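Local coordinates for protein ACDH-11, isoform b (Caenorhabditis elegans, PDB 4Y9J) that belongs to the acyl-CoA dehydrogenase family and binds flavin-adenine dinucleotide in a largely helical fold that assembles as a tetramer, at residues R366-E374 and A532-H543. Numbering follows the deposited sequence.
Sequences RGSMLLLFE and ARIYSGALLIDH
G367 and S536 sit where the two helices cross at a right angle with small residues between them: their CA atoms stand 5.0 Å apart, and the segment axes approach to 8.3 Å. The bare CA of G367 takes the CD1 methyl of L540 at 3.7 Å. One turn on, L370 and L539 meet through their CB atoms, and CD1 of L370 reaches between L540 and H543, 3.6 Å from H543 CB. L371 sends its two methyls different ways. With CG anti to the backbone N (chi1 -165°), CD1 crosses to Y535 CB and CG, while CD2 lies 3.7 Å from S536 OG.

The crossing joins helix 352-383, in the C-terminal helical region of the acyl-CoA dehydrogenase fold, to helix 524-545 of the further helical region that follows in this protein, and every touching residue is buried.

Polar groups flank this apolar patch. At one end the hydroxyl of Y535 donates to E374 OE2 (2.7 Å), which accepts on its anti lone pair, the one turned away from OE1, with carboxylate and ring planes 71° apart. E374 CG, anti to its own backbone nitrogen (chi1 170°), lies beside the phenol oxygen, and the bend at chi2 swings the carboxylate round to the hydroxyl. Salt bridges from R473 to OE2 and from R377 to OE1 hold the carboxylate further and would probably favour its charged form. Near G367, a water donates to both S368 OG and S536 OG; S536 OG in turn donates to A532 O (2.9 Å) from above the carbonyl plane, across from the helical N-H of S536, while S368 OG is also hydrogen-bonded to OE1 of Q409, its strongest polar partner.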
ATOM      1  N   ARG B 366     -31.721 -17.434  18.775  1.00 37.99           N
ATOM      2  CA  ARG B 366     -31.875 -18.396  19.842  1.00 42.25           C
ATOM      3  C   ARG B 366     -32.240 -19.769  19.305  1.00 42.76           C
ATOM      4  O   ARG B 366     -31.751 -20.776  19.807  1.00 42.74           O
ATOM      5  CB  ARG B 366     -32.894 -17.944  20.857  1.00 43.75           C
ATOM      6  CG  ARG B 366     -32.446 -16.761  21.653  1.00 45.26           C
ATOM      7  CD  ARG B 366     -33.382 -16.475  22.795  1.00 51.47           C
ATOM      8  NE  ARG B 366     -33.101 -15.239  23.503  1.00 50.54           N
ATOM      9  CZ  ARG B 366     -33.608 -14.959  24.702  1.00 52.46           C
ATOM     10  NH1 ARG B 366     -34.434 -15.805  25.343  1.00 51.15           N
ATOM     11  NH2 ARG B 366     -33.295 -13.804  25.259  1.00 53.27           N
ATOM     12  N   GLY B 367     -33.088 -19.831  18.296  1.00 42.36           N
ATOM     13  CA  GLY B 367     -33.497 -21.123  17.724  1.00 41.96           C
ATOM     14  C   GLY B 367     -32.282 -21.885  17.151  1.00 39.75           C
ATOM     15  O   GLY B 367     -32.050 -23.061  17.398  1.00 40.65           O
ATOM     16  N   SER B 368     -31.510 -21.189  16.376  1.00 38.27           N
ATOM     17  CA  SER B 368     -30.313 -21.814  15.793  1.00 38.20           C
ATOM     18  C   SER B 368     -29.217 -22.165  16.825  1.00 37.77           C
ATOM     19  O   SER B 368     -28.485 -23.101  16.700  1.00 39.70           O
ATOM     20  CB  SER B 368     -29.766 -20.956  14.682  1.00 36.47           C
ATOM     21  OG  SER B 368     -30.697 -20.955  13.686  1.00 37.03           O
ATOM     22  N   MET B 369     -29.133 -21.377  17.839  1.00 38.57           N
ATOM     23  CA  MET B 369     -28.268 -21.657  18.930  1.00 40.53           C
ATOM     24  C   MET B 369     -28.636 -23.001  19.589  1.00 40.70           C
ATOM     25  O   MET B 369     -27.752 -23.802  19.890  1.00 40.34           O
ATOM     26  CB  MET B 369     -28.461 -20.538  19.917  1.00 44.07           C
ATOM     27  CG  MET B 369     -27.354 -20.391  20.836  1.00 54.43           C
ATOM     28  SD  MET B 369     -26.133 -19.386  19.922  1.00 62.35           S
ATOM     29  CE  MET B 369     -25.155 -19.894  21.317  1.00 53.33           C
ATOM     30  N   LEU B 370     -29.921 -23.242  19.837  1.00 42.98           N
ATOM     31  CA  LEU B 370     -30.347 -24.496  20.511  1.00 41.91           C
ATOM     32  C   LEU B 370     -30.087 -25.647  19.555  1.00 41.73           C
ATOM     33  O   LEU B 370     -29.749 -26.709  19.984  1.00 42.39           O
ATOM     34  CB  LEU B 370     -31.785 -24.393  20.966  1.00 46.71           C
ATOM     35  CG  LEU B 370     -32.021 -23.444  22.131  1.00 47.14           C
ATOM     36  CD1 LEU B 370     -33.333 -23.776  22.761  1.00 52.28           C
ATOM     37  CD2 LEU B 370     -30.912 -23.513  23.194  1.00 48.69           C
ATOM     38  N   LEU B 371     -30.248 -25.433  18.249  1.00 39.84           N
ATOM     39  CA  LEU B 371     -29.967 -26.454  17.258  1.00 40.20           C
ATOM     40  C   LEU B 371     -28.482 -26.787  17.316  1.00 39.64           C
ATOM     41  O   LEU B 371     -28.126 -27.944  17.198  1.00 41.03           O
ATOM     42  CB  LEU B 371     -30.414 -26.018  15.863  1.00 40.50           C
ATOM     43  CG  LEU B 371     -30.546 -27.014  14.693  1.00 41.97           C
ATOM     44  CD1 LEU B 371     -31.676 -27.981  14.943  1.00 43.83           C
ATOM     45  CD2 LEU B 371     -30.771 -26.319  13.339  1.00 40.95           C
ATOM     46  N   LEU B 372     -27.625 -25.763  17.443  1.00 40.63           N
ATOM     47  CA  LEU B 372     -26.195 -25.966  17.546  1.00 38.67           C
ATOM     48  C   LEU B 372     -25.825 -26.834  18.720  1.00 40.34           C
ATOM     49  O   LEU B 372     -24.964 -27.728  18.601  1.00 41.79           O
ATOM     50  CB  LEU B 372     -25.490 -24.641  17.716  1.00 38.95           C
ATOM     51  CG  LEU B 372     -24.006 -24.700  18.079  1.00 37.88           C
ATOM     52  CD1 LEU B 372     -23.178 -25.387  16.994  1.00 36.24           C
ATOM     53  CD2 LEU B 372     -23.489 -23.288  18.354  1.00 37.64           C
ATOM     54  N   PHE B 373     -26.420 -26.553  19.873  1.00 40.09           N
ATOM     55  CA  PHE B 373     -26.113 -27.336  21.075  1.00 43.38           C
ATOM     56  C   PHE B 373     -26.729 -28.743  21.048  1.00 45.09           C
ATOM     57  O   PHE B 373     -26.137 -29.654  21.565  1.00 47.01           O
ATOM     58  CB  PHE B 373     -26.405 -26.527  22.356  1.00 45.19           C
ATOM     59  CG  PHE B 373     -25.283 -25.617  22.671  1.00 45.23           C
ATOM     60  CD1 PHE B 373     -24.128 -26.122  23.261  1.00 46.70           C
ATOM     61  CD2 PHE B 373     -25.299 -24.299  22.254  1.00 48.17           C
ATOM     62  CE1 PHE B 373     -23.002 -25.313  23.452  1.00 46.47           C
ATOM     63  CE2 PHE B 373     -24.169 -23.486  22.428  1.00 46.34           C
ATOM     64  CZ  PHE B 373     -23.032 -23.996  23.038  1.00 46.88           C
ATOM     65  N   GLU B 374     -27.851 -28.922  20.352  1.00 45.80           N
ATOM     66  CA  GLU B 374     -28.381 -30.267  20.080  1.00 45.35           C
ATOM     67  C   GLU B 374     -27.396 -31.040  19.183  1.00 43.71           C
ATOM     68  O   GLU B 374     -27.131 -32.202  19.410  1.00 44.05           O
ATOM     69  CB  GLU B 374     -29.745 -30.173  19.385  1.00 46.96           C
ATOM     70  CG  GLU B 374     -30.284 -31.506  18.834  1.00 47.82           C
ATOM     71  CD  GLU B 374     -30.892 -32.394  19.886  1.00 52.14           C
ATOM     72  OE1 GLU B 374     -30.731 -32.089  21.084  1.00 53.53           O
ATOM     73  OE2 GLU B 374     -31.504 -33.418  19.513  1.00 50.79           O
ATOM     74  N   ALA B 532     -35.013 -27.596   9.722  1.00 39.84           N
ATOM     75  CA  ALA B 532     -34.319 -26.724  10.642  1.00 38.69           C
ATOM     76  C   ALA B 532     -35.309 -26.056  11.561  1.00 40.72           C
ATOM     77  O   ALA B 532     -35.123 -26.034  12.740  1.00 41.93           O
ATOM     78  CB  ALA B 532     -33.509 -25.676   9.895  1.00 38.05           C
ATOM     79  N   ARG B 533     -36.406 -25.528  11.018  1.00 42.10           N
ATOM     80  CA  ARG B 533     -37.341 -24.757  11.829  1.00 42.08           C
ATOM     81  C   ARG B 533     -38.158 -25.629  12.782  1.00 44.62           C
ATOM     82  O   ARG B 533     -38.482 -25.193  13.877  1.00 45.36           O
ATOM     83  CB  ARG B 533     -38.261 -23.962  10.937  1.00 44.06           C
ATOM     84  CG  ARG B 533     -37.497 -22.898  10.159  1.00 44.38           C
ATOM     85  CD  ARG B 533     -38.322 -22.061   9.205  1.00 47.16           C
ATOM     86  NE  ARG B 533     -38.940 -22.853   8.122  1.00 55.93           N
ATOM     87  CZ  ARG B 533     -38.929 -22.603   6.797  1.00 57.42           C
ATOM     88  NH1 ARG B 533     -38.284 -21.493   6.298  1.00 51.74           N
ATOM     89  NH2 ARG B 533     -39.606 -23.485   5.981  1.00 52.75           N
ATOM     90  N   ILE B 534     -38.574 -26.804  12.323  1.00 44.98           N
ATOM     91  CA  ILE B 534     -39.294 -27.754  13.159  1.00 47.81           C
ATOM     92  C   ILE B 534     -38.418 -28.147  14.345  1.00 46.57           C
ATOM     93  O   ILE B 534     -38.872 -28.166  15.505  1.00 48.87           O
ATOM     94  CB  ILE B 534     -39.748 -29.006  12.346  1.00 49.02           C
ATOM     95  CG1 ILE B 534     -40.899 -28.578  11.403  1.00 51.59           C
ATOM     96  CG2 ILE B 534     -40.219 -30.156  13.276  1.00 51.04           C
ATOM     97  CD1 ILE B 534     -41.326 -29.628  10.403  1.00 53.69           C
ATOM     98  N   TYR B 535     -37.194 -28.524  14.031  1.00 43.16           N
ATOM     99  CA  TYR B 535     -36.271 -29.027  15.049  1.00 45.04           C
ATOM    100  C   TYR B 535     -35.978 -27.895  16.036  1.00 44.70           C
ATOM    101  O   TYR B 535     -36.037 -28.101  17.267  1.00 47.67           O
ATOM    102  CB  TYR B 535     -34.996 -29.545  14.361  1.00 44.49           C
ATOM    103  CG  TYR B 535     -34.261 -30.657  15.068  1.00 44.82           C
ATOM    104  CD1 TYR B 535     -34.312 -30.811  16.451  1.00 47.69           C
ATOM    105  CD2 TYR B 535     -33.432 -31.527  14.328  1.00 45.05           C
ATOM    106  CE1 TYR B 535     -33.613 -31.876  17.084  1.00 50.15           C
ATOM    107  CE2 TYR B 535     -32.725 -32.565  14.935  1.00 46.66           C
ATOM    108  CZ  TYR B 535     -32.765 -32.707  16.294  1.00 48.58           C
ATOM    109  OH  TYR B 535     -32.024 -33.700  16.850  1.00 51.99           O
ATOM    110  N   SER B 536     -35.732 -26.693  15.511  1.00 43.11           N
ATOM    111  CA  SER B 536     -35.346 -25.541  16.344  1.00 43.29           C
ATOM    112  C   SER B 536     -36.538 -25.140  17.245  1.00 44.95           C
ATOM    113  O   SER B 536     -36.381 -24.843  18.456  1.00 45.68           O
ATOM    114  CB  SER B 536     -34.871 -24.349  15.505  1.00 42.50           C
ATOM    115  OG  SER B 536     -33.656 -24.634  14.828  1.00 42.27           O
ATOM    116  N   GLY B 537     -37.741 -25.160  16.682  1.00 45.32           N
ATOM    117  CA  GLY B 537     -38.902 -24.811  17.459  1.00 47.40           C
ATOM    118  C   GLY B 537     -39.137 -25.730  18.636  1.00 49.02           C
ATOM    119  O   GLY B 537     -39.505 -25.308  19.765  1.00 51.88           O
ATOM    120  N   ALA B 538     -39.049 -27.017  18.345  1.00 50.90           N
ATOM    121  CA  ALA B 538     -39.257 -28.036  19.395  1.00 52.93           C
ATOM    122  C   ALA B 538     -38.222 -27.899  20.536  1.00 53.23           C
ATOM    123  O   ALA B 538     -38.550 -28.084  21.723  1.00 54.68           O
ATOM    124  CB  ALA B 538     -39.117 -29.406  18.773  1.00 53.78           C
ATOM    125  N   LEU B 539     -36.997 -27.559  20.154  1.00 51.83           N
ATOM    126  CA  LEU B 539     -35.909 -27.303  21.104  1.00 51.21           C
ATOM    127  C   LEU B 539     -36.210 -26.084  21.941  1.00 51.65           C
ATOM    128  O   LEU B 539     -36.089 -26.130  23.147  1.00 53.42           O
ATOM    129  CB  LEU B 539     -34.583 -27.154  20.394  1.00 50.69           C
ATOM    130  CG  LEU B 539     -33.958 -28.463  19.933  1.00 50.57           C
ATOM    131  CD1 LEU B 539     -32.972 -28.161  18.865  1.00 48.38           C
ATOM    132  CD2 LEU B 539     -33.302 -29.215  21.090  1.00 53.31           C
ATOM    133  N   LEU B 540     -36.714 -25.027  21.312  1.00 48.47           N
ATOM    134  CA  LEU B 540     -37.088 -23.820  22.036  1.00 50.20           C
ATOM    135  C   LEU B 540     -38.203 -24.080  23.037  1.00 53.47           C
ATOM    136  O   LEU B 540     -38.224 -23.509  24.114  1.00 56.37           O
ATOM    137  CB  LEU B 540     -37.515 -22.711  21.032  1.00 49.92           C
ATOM    138  CG  LEU B 540     -36.365 -21.985  20.336  1.00 48.92           C
ATOM    139  CD1 LEU B 540     -36.892 -21.110  19.235  1.00 45.95           C
ATOM    140  CD2 LEU B 540     -35.568 -21.150  21.322  1.00 50.06           C
ATOM    141  N   ILE B 541     -39.107 -24.983  22.687  1.00 54.74           N
ATOM    142  CA  ILE B 541     -40.261 -25.274  23.503  1.00 58.58           C
ATOM    143  C   ILE B 541     -39.795 -26.047  24.724  1.00 60.84           C
ATOM    144  O   ILE B 541     -40.256 -25.760  25.825  1.00 63.93           O
ATOM    145  CB  ILE B 541     -41.338 -26.086  22.752  1.00 57.32           C
ATOM    146  CG1 ILE B 541     -42.108 -25.186  21.803  1.00 56.88           C
ATOM    147  CG2 ILE B 541     -42.374 -26.677  23.707  1.00 61.19           C
ATOM    148  CD1 ILE B 541     -42.790 -25.943  20.684  1.00 56.81           C
ATOM    149  N   ASP B 542     -38.939 -27.033  24.484  1.00 60.45           N
ATOM    150  CA  ASP B 542     -38.380 -27.863  25.526  1.00 63.31           C
ATOM    151  C   ASP B 542     -37.579 -26.985  26.483  1.00 62.21           C
ATOM    152  O   ASP B 542     -37.728 -27.058  27.698  1.00 60.73           O
ATOM    153  CB  ASP B 542     -37.505 -28.920  24.885  1.00 62.94           C
ATOM    154  CG  ASP B 542     -37.075 -30.017  25.850  1.00 67.95           C
ATOM    155  OD1 ASP B 542     -37.918 -30.635  26.516  1.00 68.39           O
ATOM    156  OD2 ASP B 542     -35.862 -30.246  25.909  1.00 68.94           O
ATOM    157  N   HIS B 543     -36.790 -26.093  25.940  1.00 60.29           N
ATOM    158  CA  HIS B 543     -36.070 -25.127  26.749  1.00 60.79           C
ATOM    159  C   HIS B 543     -36.952 -24.223  27.608  1.00 61.42           C
ATOM    160  O   HIS B 543     -36.678 -24.057  28.801  1.00 64.45           O
ATOM    161  CB  HIS B 543     -35.224 -24.284  25.836  1.00 59.94           C
ATOM    162  CG  HIS B 543     -34.354 -23.295  26.539  1.00 62.12           C
ATOM    163  ND1 HIS B 543     -34.704 -21.970  26.699  1.00 65.33           N
ATOM    164  CD2 HIS B 543     -33.111 -23.418  27.048  1.00 62.53           C
ATOM    165  CE1 HIS B 543     -33.717 -21.327  27.298  1.00 64.99           C
ATOM    166  NE2 HIS B 543     -32.753 -22.193  27.543  1.00 65.39           N
TER
HETATM  167  O   HOH W   1     -33.302 -22.037  13.936  1.00 41.64           O